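Local coordinates for exopolygalacturonase (Yersinia enterocolitica, PDB 2UVF), which probably hydrolyses pectin-derived polygalacturonan from the chain end in the periplasm, as a family 28 glycoside hydrolase with a right-handed parallel beta-helix, at residues I53-A59 and V111-V117; F407-T411 and H443-I448; S469-G475 and A513-F519. All coordinates share one frame; numbering follows the deposited sequence.

Contact 1: I53-A59 and V111-V117; sequences IVLVWKA and VMQNFTV
Trp57 holds CG between its backbone N and carbonyl carbon (chi1 56°), and this lays the indole over the backbone of Gln113. Gln113 turns CG beside its own N (chi1 -66°) and then runs extended, which carries its amide to the carbonyl of Trp57. The two residues close one end of an antiparallel strand pair in the fibronectin type III domain. Strand 53-58 is the middle strand of a three-stranded sheet, between 39-42 and 114-117. Ile53 with Val117 and Leu55 with Phe115 are hydrogen-bonded pairs, and Leu55 N reaches Phe115 O at 3.0 Å. Val54 with Thr116 and Val56 with Asn114 are non-hydrogen-bonded pairs. On the face of Leu55, Phe115 and Val117, Leu55 CD1 packs on Val117 CG2 at 3.8 Å. Phe115 CB lies at the edge of the indole, 3.9 Å from Trp57 CZ3. Val56 and Gln113 also touch Trp425 and Phe427, so the side of the sheet that carries Val56 and Asn114 lies against the catalytic beta-helix. Gln113 NE2 bonds Glu454 there. The bond from Gln113 NE2 to Trp57 O is long at 3.3 Å but nearly straight; it meets a lone pair of the carbonyl, and the oxygen lies in the amide plane of Gln113.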
loop_
_atom_site.group_PDB
_atom_site.type_symbol
_atom_site.label_atom_id
_atom_site.label_comp_id
_atom_site.label_asym_id
_atom_site.label_seq_id
_atom_site.Cartn_x
_atom_site.Cartn_y
_atom_site.Cartn_z
ATOM N N ILE A 53 11.180 19.926 1.891
ATOM C CA ILE A 53 10.549 19.305 3.054
ATOM C C ILE A 53 9.100 18.989 2.664
ATOM O O ILE A 53 8.446 19.802 1.998
ATOM C CB ILE A 53 10.609 20.242 4.312
ATOM C CG1 ILE A 53 12.072 20.524 4.705
ATOM C CG2 ILE A 53 9.809 19.659 5.504
ATOM C CD1 ILE A 53 12.276 21.751 5.628
ATOM N N VAL A 54 8.626 17.802 3.052
ATOM C CA VAL A 54 7.221 17.401 2.889
ATOM C C VAL A 54 6.474 17.532 4.229
ATOM O O VAL A 54 6.925 17.014 5.254
ATOM C CB VAL A 54 7.088 15.941 2.331
ATOM C CG1 VAL A 54 5.621 15.581 2.048
ATOM C CG2 VAL A 54 7.913 15.754 1.066
ATOM N N LEU A 55 5.330 18.217 4.204
ATOM C CA LEU A 55 4.461 18.358 5.377
ATOM C C LEU A 55 3.161 17.569 5.237
ATOM O O LEU A 55 2.585 17.491 4.153
ATOM C CB LEU A 55 4.107 19.834 5.612
ATOM C CG LEU A 55 5.210 20.892 5.764
ATOM C CD1 LEU A 55 4.637 22.288 5.463
ATOM C CD2 LEU A 55 5.860 20.832 7.139
ATOM N N VAL A 56 2.705 16.983 6.342
ATOM C CA VAL A 56 1.391 16.355 6.411
ATOM C C VAL A 56 0.722 16.725 7.721
ATOM O O VAL A 56 1.380 17.187 8.646
ATOM C CB VAL A 56 1.433 14.797 6.254
ATOM C CG1 VAL A 56 2.106 14.378 4.948
ATOM C CG2 VAL A 56 2.078 14.141 7.444
ATOM N N TRP A 57 -0.585 16.505 7.804
ATOM C CA TRP A 57 -1.363 16.883 8.974
ATOM C C TRP A 57 -2.622 16.076 8.952
ATOM O O TRP A 57 -3.014 15.585 7.887
ATOM C CB TRP A 57 -1.722 18.395 8.956
ATOM C CG TRP A 57 -2.456 18.826 7.720
ATOM C CD1 TRP A 57 -3.815 18.816 7.521
ATOM C CD2 TRP A 57 -1.874 19.317 6.498
ATOM N NE1 TRP A 57 -4.107 19.257 6.246
ATOM C CE2 TRP A 57 -2.939 19.584 5.604
ATOM C CE3 TRP A 57 -0.556 19.554 6.071
ATOM C CZ2 TRP A 57 -2.727 20.071 4.305
ATOM C CZ3 TRP A 57 -0.349 20.044 4.770
ATOM C CH2 TRP A 57 -1.429 20.297 3.908
ATOM N N LYS A 58 -3.256 15.956 10.113
ATOM C CA LYS A 58 -4.603 15.391 10.222
ATOM C C LYS A 58 -5.747 16.299 9.726
ATOM O O LYS A 58 -5.827 17.502 10.047
ATOM C CB LYS A 58 -4.876 14.952 11.657
ATOM C CG LYS A 58 -4.069 13.719 12.067
ATOM C CD LYS A 58 -4.400 13.233 13.493
ATOM C CE LYS A 58 -5.809 12.650 13.625
ATOM N NZ LYS A 58 -5.997 11.464 12.758
ATOM N N ALA A 59 -6.618 15.707 8.920
ATOM C CA ALA A 59 -7.931 16.264 8.631
ATOM C C ALA A 59 -8.879 15.549 9.580
ATOM O O ALA A 59 -8.645 14.377 9.886
ATOM C CB ALA A 59 -8.315 15.993 7.181
ATOM N N VAL A 111 -10.327 15.876 0.975
ATOM C CA VAL A 111 -9.465 17.029 1.173
ATOM C C VAL A 111 -7.995 16.602 1.138
ATOM O O VAL A 111 -7.667 15.448 1.432
ATOM C CB VAL A 111 -9.830 17.786 2.487
ATOM C CG1 VAL A 111 -11.251 18.410 2.378
ATOM C CG2 VAL A 111 -9.711 16.864 3.737
ATOM N N MET A 112 -7.113 17.515 0.741
ATOM C CA MET A 112 -5.663 17.251 0.779
ATOM C C MET A 112 -5.094 17.419 2.194
ATOM O O MET A 112 -5.571 18.253 2.967
ATOM C CB MET A 112 -4.907 18.108 -0.240
ATOM C CG MET A 112 -5.340 17.894 -1.706
ATOM S SD MET A 112 -4.890 16.274 -2.443
ATOM C CE MET A 112 -6.394 15.352 -2.210
ATOM N N GLN A 113 -4.090 16.597 2.522
ATOM C CA GLN A 113 -3.469 16.541 3.858
ATOM C C GLN A 113 -1.940 16.600 3.728
ATOM O O GLN A 113 -1.214 16.293 4.665
ATOM C CB GLN A 113 -3.864 15.255 4.573
ATOM C CG GLN A 113 -5.341 15.130 4.914
ATOM C CD GLN A 113 -5.696 13.769 5.463
ATOM O OE1 GLN A 113 -6.465 13.018 4.861
ATOM N NE2 GLN A 113 -5.141 13.442 6.616
ATOM N N ASN A 114 -1.456 16.985 2.554
ATOM C CA ASN A 114 -0.020 17.068 2.299
ATOM C C ASN A 114 0.325 18.297 1.473
ATOM O O ASN A 114 -0.485 18.751 0.666
ATOM C CB ASN A 114 0.514 15.785 1.625
ATOM C CG ASN A 114 0.111 15.672 0.161
ATOM O OD1 ASN A 114 -0.972 15.162 -0.151
ATOM N ND2 ASN A 114 0.992 16.130 -0.748
ATOM N N PHE A 115 1.528 18.823 1.685
ATOM C CA PHE A 115 2.044 19.980 0.951
ATOM C C PHE A 115 3.569 19.853 0.886
ATOM O O PHE A 115 4.227 19.768 1.915
ATOM C CB PHE A 115 1.618 21.281 1.666
ATOM C CG PHE A 115 2.090 22.561 0.999
ATOM C CD1 PHE A 115 1.239 23.289 0.179
ATOM C CD2 PHE A 115 3.364 23.069 1.240
ATOM C CE1 PHE A 115 1.661 24.477 -0.427
ATOM C CE2 PHE A 115 3.788 24.258 0.640
ATOM C CZ PHE A 115 2.937 24.955 -0.197
ATOM N N THR A 116 4.118 19.829 -0.328
ATOM C CA THR A 116 5.575 19.718 -0.538
ATOM C C THR A 116 6.293 21.080 -0.711
ATOM O O THR A 116 6.104 21.775 -1.718
ATOM C CB THR A 116 5.900 18.802 -1.743
ATOM O OG1 THR A 116 5.208 17.570 -1.591
ATOM C CG2 THR A 116 7.378 18.516 -1.835
ATOM N N VAL A 117 7.133 21.439 0.263
ATOM C CA VAL A 117 7.882 22.700 0.204
ATOM C C VAL A 117 9.251 22.535 -0.462
ATOM O O VAL A 117 10.154 21.939 0.138
ATOM C CB VAL A 117 8.103 23.307 1.607
ATOM C CG1 VAL A 117 8.638 24.731 1.484
ATOM C CG2 VAL A 117 6.819 23.282 2.452
#

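Contact 2: F407-T411 and H443-I448; sequences FAAGT and HTGAWI. With ADA (alpha-D-galactopyranuronic acid), chain C.
Ala409 N donates to His443 O at 2.7 Å, just where strand 405-408 gives way to a loop. Two more backbone bonds follow. Ala446 N reaches Ala409 O at 2.6 Å, and Gly445 N reaches Gly410 O at 2.8 Å. All three donors stand above the plane of the carbonyl they use. Residues 444-447 form a type I beta turn, and Gly445 fits where a CB would collide with Gly410 and Thr411. These bonds tie loops of neighbouring coils of the parallel beta-helix together beside the sugar site. Ala409 CB points into the turn and meets Trp447 O at 3.3 Å and Ile448 CG1 at 3.8 Å. Ile448 also packs through CG2 on Phe407 CB. His443 sets CG beside its backbone N (chi1 -68°). Thr411 CG2 is modelled over one face of its ring, but implausibly close, so the detail of that packing is doubtful. Over the opposite face is C1 of a bound galacturonic acid, and His443 CE1 comes within 3.2 Å of the sugar O5. Ala408 CB touches the same sugar near O3, at 3.8 Å. Tyr233 OH bonds His443 ND1 and should limit rotation of the imidazole. Asn406, His355 and Arg240 hydrogen-bond the sugar. The contact is consistent with a mixed site, in which the imidazole lies against the sugar ring and Ala408 CB beside its O3, while other residues make the hydrogen bonds.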
loop_
_atom_site.group_PDB
_atom_site.type_symbol
_atom_site.label_atom_id
_atom_site.label_comp_id
_atom_site.label_asym_id
_atom_site.label_seq_id
_atom_site.Cartn_x
_atom_site.Cartn_y
_atom_site.Cartn_z
ATOM N N PHE A 407 -1.871 -5.605 4.569
ATOM C CA PHE A 407 -1.271 -5.683 5.921
ATOM C C PHE A 407 -1.223 -7.111 6.391
ATOM O O PHE A 407 -2.210 -7.820 6.320
ATOM C CB PHE A 407 -2.029 -4.825 6.927
ATOM C CG PHE A 407 -2.043 -3.378 6.571
ATOM C CD1 PHE A 407 -0.951 -2.573 6.861
ATOM C CD2 PHE A 407 -3.154 -2.818 5.928
ATOM C CE1 PHE A 407 -0.968 -1.231 6.522
ATOM C CE2 PHE A 407 -3.172 -1.479 5.591
ATOM C CZ PHE A 407 -2.071 -0.681 5.875
ATOM N N ALA A 408 -0.055 -7.532 6.845
ATOM C CA ALA A 408 0.153 -8.906 7.287
ATOM C C ALA A 408 0.737 -8.912 8.708
ATOM O O ALA A 408 1.538 -8.046 9.053
ATOM C CB ALA A 408 1.093 -9.613 6.342
ATOM N N ALA A 409 0.360 -9.911 9.505
ATOM C CA ALA A 409 0.883 -10.020 10.870
ATOM C C ALA A 409 1.285 -11.447 11.309
ATOM O O ALA A 409 1.431 -11.724 12.503
ATOM C CB ALA A 409 -0.076 -9.392 11.842
ATOM N N GLY A 410 1.507 -12.329 10.338
ATOM C CA GLY A 410 1.952 -13.687 10.619
ATOM C C GLY A 410 0.779 -14.646 10.639
ATOM O O GLY A 410 -0.366 -14.253 10.413
ATOM N N THR A 411 1.056 -15.922 10.893
ATOM C CA THR A 411 0.014 -16.940 10.813
ATOM C C THR A 411 0.175 -18.026 11.882
ATOM O O THR A 411 1.260 -18.604 12.049
ATOM C CB THR A 411 -0.082 -17.589 9.381
ATOM O OG1 THR A 411 1.092 -18.356 9.088
ATOM C CG2 THR A 411 -0.215 -16.534 8.321
ATOM N N HIS A 443 -3.180 -13.049 6.616
ATOM C CA HIS A 443 -2.146 -13.233 7.651
ATOM C C HIS A 443 -2.416 -12.261 8.809
ATOM O O HIS A 443 -1.902 -11.149 8.812
ATOM C CB HIS A 443 -0.723 -13.015 7.082
ATOM C CG HIS A 443 -0.279 -14.059 6.096
ATOM N ND1 HIS A 443 1.007 -14.068 5.570
ATOM C CD2 HIS A 443 -0.932 -15.138 5.560
ATOM C CE1 HIS A 443 1.122 -15.098 4.743
ATOM N NE2 HIS A 443 -0.039 -15.765 4.720
ATOM N N THR A 444 -3.239 -12.675 9.773
ATOM C CA THR A 444 -3.633 -11.793 10.892
ATOM C C THR A 444 -3.079 -12.198 12.275
ATOM O O THR A 444 -3.472 -11.624 13.309
ATOM C CB THR A 444 -5.163 -11.626 10.975
ATOM O OG1 THR A 444 -5.774 -12.915 11.056
ATOM C CG2 THR A 444 -5.700 -10.893 9.748
ATOM N N GLY A 445 -2.150 -13.158 12.269
ATOM C CA GLY A 445 -1.506 -13.725 13.466
ATOM C C GLY A 445 -1.177 -12.845 14.662
ATOM O O GLY A 445 -1.764 -13.009 15.724
ATOM N N ALA A 446 -0.223 -11.935 14.520
ATOM C CA ALA A 446 0.174 -11.073 15.644
ATOM C C ALA A 446 -0.749 -9.861 15.869
ATOM O O ALA A 446 -0.469 -9.015 16.726
ATOM C CB ALA A 446 1.636 -10.619 15.503
ATOM N N TRP A 447 -1.852 -9.799 15.122
ATOM C CA TRP A 447 -2.791 -8.661 15.129
ATOM C C TRP A 447 -2.429 -7.569 14.115
ATOM O O TRP A 447 -1.277 -7.166 13.994
ATOM C CB TRP A 447 -2.994 -8.060 16.540
ATOM C CG TRP A 447 -3.866 -8.916 17.441
ATOM C CD1 TRP A 447 -3.444 -9.740 18.451
ATOM C CD2 TRP A 447 -5.303 -9.043 17.399
ATOM N NE1 TRP A 447 -4.522 -10.365 19.039
ATOM C CE2 TRP A 447 -5.673 -9.957 18.417
ATOM C CE3 TRP A 447 -6.307 -8.477 16.603
ATOM C CZ2 TRP A 447 -7.006 -10.317 18.659
ATOM C CZ3 TRP A 447 -7.633 -8.830 16.845
ATOM C CH2 TRP A 447 -7.970 -9.742 17.866
ATOM N N ILE A 448 -3.439 -7.124 13.377
ATOM C CA ILE A 448 -3.347 -5.925 12.547
ATOM C C ILE A 448 -4.209 -4.856 13.203
ATOM O O ILE A 448 -5.377 -5.097 13.518
ATOM C CB ILE A 448 -3.813 -6.189 11.076
ATOM C CG1 ILE A 448 -2.881 -7.209 10.399
ATOM C CG2 ILE A 448 -3.885 -4.862 10.281
ATOM C CD1 ILE A 448 -3.524 -8.048 9.323
HETATM C C1 ADA C . -0.303 -13.298 1.876
HETATM C C2 ADA C . -0.089 -11.982 2.652
HETATM C C3 ADA C . 0.968 -11.158 1.890
HETATM C C4 ADA C . 2.300 -11.964 1.777
HETATM C C5 ADA C . 2.033 -13.309 1.064
HETATM C C6 ADA C . 3.221 -14.292 0.871
HETATM O O2 ADA C . -1.325 -11.259 2.814
HETATM O O3 ADA C . 1.164 -9.889 2.507
HETATM O O4 ADA C . 2.887 -12.189 3.063
HETATM O O5 ADA C . 0.949 -14.039 1.715
HETATM O O6B ADA C . 3.014 -15.481 1.198
HETATM O O6A ADA C . 4.299 -13.862 0.393
#

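Contact 3: S469-G475 and A513-F519; sequences STSTIGG and AKIPAQF
Ser469-Gly475 and Ala513-Phe519 meet where two strand ends run into loops of the right-handed parallel beta-helix, in a partly buried contact of small side chains and backbone. The first runs off the end of strand 463-470 into a loop, and the second comes out of a loop into the start of strand 518-532. Hydrogen bonding across them is sparse. Gln518 N donates to Gly475 O at 3.1 Å, with the donor tilted 24° from the carbonyl plane. Ala517 CA approaches the same oxygen in a CA-H...O contact, so two neighbouring residues converge on Gly475 O. At the far end Ala513 N makes a weak bond to Thr472 O. Gly474 brings the chains close: its CA is 3.5 Å from Ala513 CB, and a CB on Gly474 would clash with that methyl. Ala517 CB projects toward the first loop and sits 3.1 Å from Thr470 O, with Ser469 OG also beside it. Ser471 has OG anti to its backbone N (chi1 -178°), which places the hydroxyl against Pro516 CB at 3.3 Å. That hydroxyl also makes a weak bond to Asp503. Thr470 and Thr472 link their hydroxyls within the first loop. Ser469 OG takes part in a hydrogen bond with Thr444 OG1, which ties this loop to the preceding coil. Phe519, at the start of strand 518-532, lies at the other end of the contact. Its ring also touches Met497 of strand 493-500. Ser469 N lies at the edge of that ring, in its plane, and Phe519 CZ is 3.6 Å from Ser469 CB.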
loop_
_atom_site.group_PDB
_atom_site.type_symbol
_atom_site.label_atom_id
_atom_site.label_comp_id
_atom_site.label_asym_id
_atom_site.label_seq_id
_atom_site.Cartn_x
_atom_site.Cartn_y
_atom_site.Cartn_z
ATOM N N SER A 469 -9.494 -13.562 7.061
ATOM C CA SER A 469 -8.696 -14.443 7.925
ATOM C C SER A 469 -9.270 -15.849 7.889
ATOM O O SER A 469 -10.217 -16.106 7.138
ATOM C CB SER A 469 -8.656 -13.928 9.364
ATOM O OG SER A 469 -7.634 -14.565 10.105
ATOM N N THR A 470 -8.651 -16.761 8.645
ATOM C CA THR A 470 -9.286 -18.035 9.048
ATOM C C THR A 470 -9.076 -18.234 10.549
ATOM O O THR A 470 -8.249 -17.552 11.161
ATOM C CB THR A 470 -8.814 -19.299 8.232
ATOM O OG1 THR A 470 -7.454 -19.634 8.548
ATOM C CG2 THR A 470 -8.951 -19.094 6.717
ATOM N N SER A 471 -9.840 -19.153 11.137
ATOM C CA SER A 471 -9.737 -19.477 12.559
ATOM C C SER A 471 -8.374 -20.060 12.964
ATOM O O SER A 471 -7.907 -19.825 14.086
ATOM C CB SER A 471 -10.866 -20.434 12.966
ATOM O OG SER A 471 -10.820 -20.744 14.348
ATOM N N THR A 472 -7.740 -20.805 12.054
ATOM C CA THR A 472 -6.400 -21.369 12.310
ATOM C C THR A 472 -5.270 -20.328 12.347
ATOM O O THR A 472 -4.274 -20.529 13.049
ATOM C CB THR A 472 -6.018 -22.521 11.334
ATOM O OG1 THR A 472 -6.166 -22.097 9.970
ATOM C CG2 THR A 472 -6.881 -23.755 11.586
ATOM N N ILE A 473 -5.423 -19.228 11.611
ATOM C CA ILE A 473 -4.413 -18.151 11.605
ATOM C C ILE A 473 -4.364 -17.384 12.937
ATOM O O ILE A 473 -3.297 -16.922 13.373
ATOM C CB ILE A 473 -4.589 -17.196 10.392
ATOM C CG1 ILE A 473 -4.189 -17.922 9.107
ATOM C CG2 ILE A 473 -3.726 -15.944 10.557
ATOM C CD1 ILE A 473 -4.797 -17.379 7.850
ATOM N N GLY A 474 -5.515 -17.260 13.587
ATOM C CA GLY A 474 -5.595 -16.564 14.863
ATOM C C GLY A 474 -5.400 -15.074 14.696
ATOM O O GLY A 474 -5.387 -14.563 13.567
ATOM N N GLY A 475 -5.234 -14.382 15.820
ATOM C CA GLY A 475 -5.117 -12.928 15.818
ATOM C C GLY A 475 -6.369 -12.272 15.254
ATOM O O GLY A 475 -7.488 -12.552 15.698
ATOM N N ALA A 513 -3.720 -21.987 15.352
ATOM C CA ALA A 513 -3.977 -21.071 16.464
ATOM C C ALA A 513 -4.944 -21.656 17.496
ATOM O O ALA A 513 -6.000 -22.197 17.137
ATOM C CB ALA A 513 -4.482 -19.722 15.960
ATOM N N LYS A 514 -4.568 -21.531 18.771
ATOM C CA LYS A 514 -5.401 -21.946 19.914
ATOM C C LYS A 514 -6.519 -20.931 20.203
ATOM O O LYS A 514 -7.697 -21.303 20.240
ATOM C CB LYS A 514 -4.544 -22.201 21.172
ATOM C CG LYS A 514 -3.506 -23.337 21.044
ATOM C CD LYS A 514 -4.147 -24.724 20.798
ATOM C CE LYS A 514 -4.398 -25.514 22.094
ATOM N NZ LYS A 514 -5.428 -24.904 22.996
ATOM N N ILE A 515 -6.144 -19.665 20.419
ATOM C CA ILE A 515 -7.107 -18.549 20.436
ATOM C C ILE A 515 -7.400 -18.114 18.981
ATOM O O ILE A 515 -6.499 -17.626 18.274
ATOM C CB ILE A 515 -6.617 -17.330 21.285
ATOM C CG1 ILE A 515 -6.333 -17.735 22.740
ATOM C CG2 ILE A 515 -7.629 -16.169 21.206
ATOM C CD1 ILE A 515 -5.858 -16.572 23.638
ATOM N N PRO A 516 -8.662 -18.290 18.531
ATOM C CA PRO A 516 -9.024 -18.094 17.114
ATOM C C PRO A 516 -9.088 -16.626 16.618
ATOM O O PRO A 516 -9.046 -15.674 17.417
ATOM C CB PRO A 516 -10.390 -18.785 16.999
ATOM C CG PRO A 516 -10.971 -18.719 18.378
ATOM C CD PRO A 516 -9.820 -18.686 19.357
ATOM N N ALA A 517 -9.185 -16.472 15.297
ATOM C CA ALA A 517 -9.145 -15.166 14.641
ATOM C C ALA A 517 -10.478 -14.443 14.755
ATOM O O ALA A 517 -11.538 -15.078 14.820
ATOM C CB ALA A 517 -8.731 -15.305 13.171
ATOM N N GLN A 518 -10.405 -13.113 14.765
ATOM C CA GLN A 518 -11.577 -12.256 14.943
ATOM C C GLN A 518 -11.336 -10.835 14.433
ATOM O O GLN A 518 -10.237 -10.290 14.551
ATOM C CB GLN A 518 -12.014 -12.232 16.416
ATOM C CG GLN A 518 -10.911 -11.802 17.396
ATOM C CD GLN A 518 -11.119 -12.316 18.827
ATOM O OE1 GLN A 518 -12.116 -11.995 19.479
ATOM N NE2 GLN A 518 -10.160 -13.098 19.321
ATOM N N PHE A 519 -12.385 -10.250 13.865
ATOM C CA PHE A 519 -12.388 -8.848 13.476
ATOM C C PHE A 519 -13.365 -8.081 14.357
ATOM O O PHE A 519 -14.510 -8.492 14.538
ATOM C CB PHE A 519 -12.759 -8.694 12.001
ATOM C CG PHE A 519 -11.796 -9.362 11.056
ATOM C CD1 PHE A 519 -10.499 -8.868 10.894
ATOM C CD2 PHE A 519 -12.190 -10.478 10.318
ATOM C CE1 PHE A 519 -9.603 -9.482 10.026
ATOM C CE2 PHE A 519 -11.313 -11.091 9.440
ATOM C CZ PHE A 519 -10.012 -10.595 9.294
#

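How the contacts relate
Contacts 2 and 3 are neighbours on the beta-helix, with centres about 10 Å apart. Thr444 joins them: besides its bond to Ser469, Thr444 OG1 is 3.0 Å from Gly474 O, a probable hydrogen bond. Trp447 CH2 also packs near Gly475 O, at 3.6 Å. Contact 2 touches the sugar through His443 and Ala408. Contact 3 lies farther from the sugar, with the side chain of Ile473 about 7 Å from a bound galacturonic acid. Contact 1 belongs to the fibronectin type III domain. Its centre is about 30 Å from that of contact 2 and 37 Å from that of contact 3, and it touches neither.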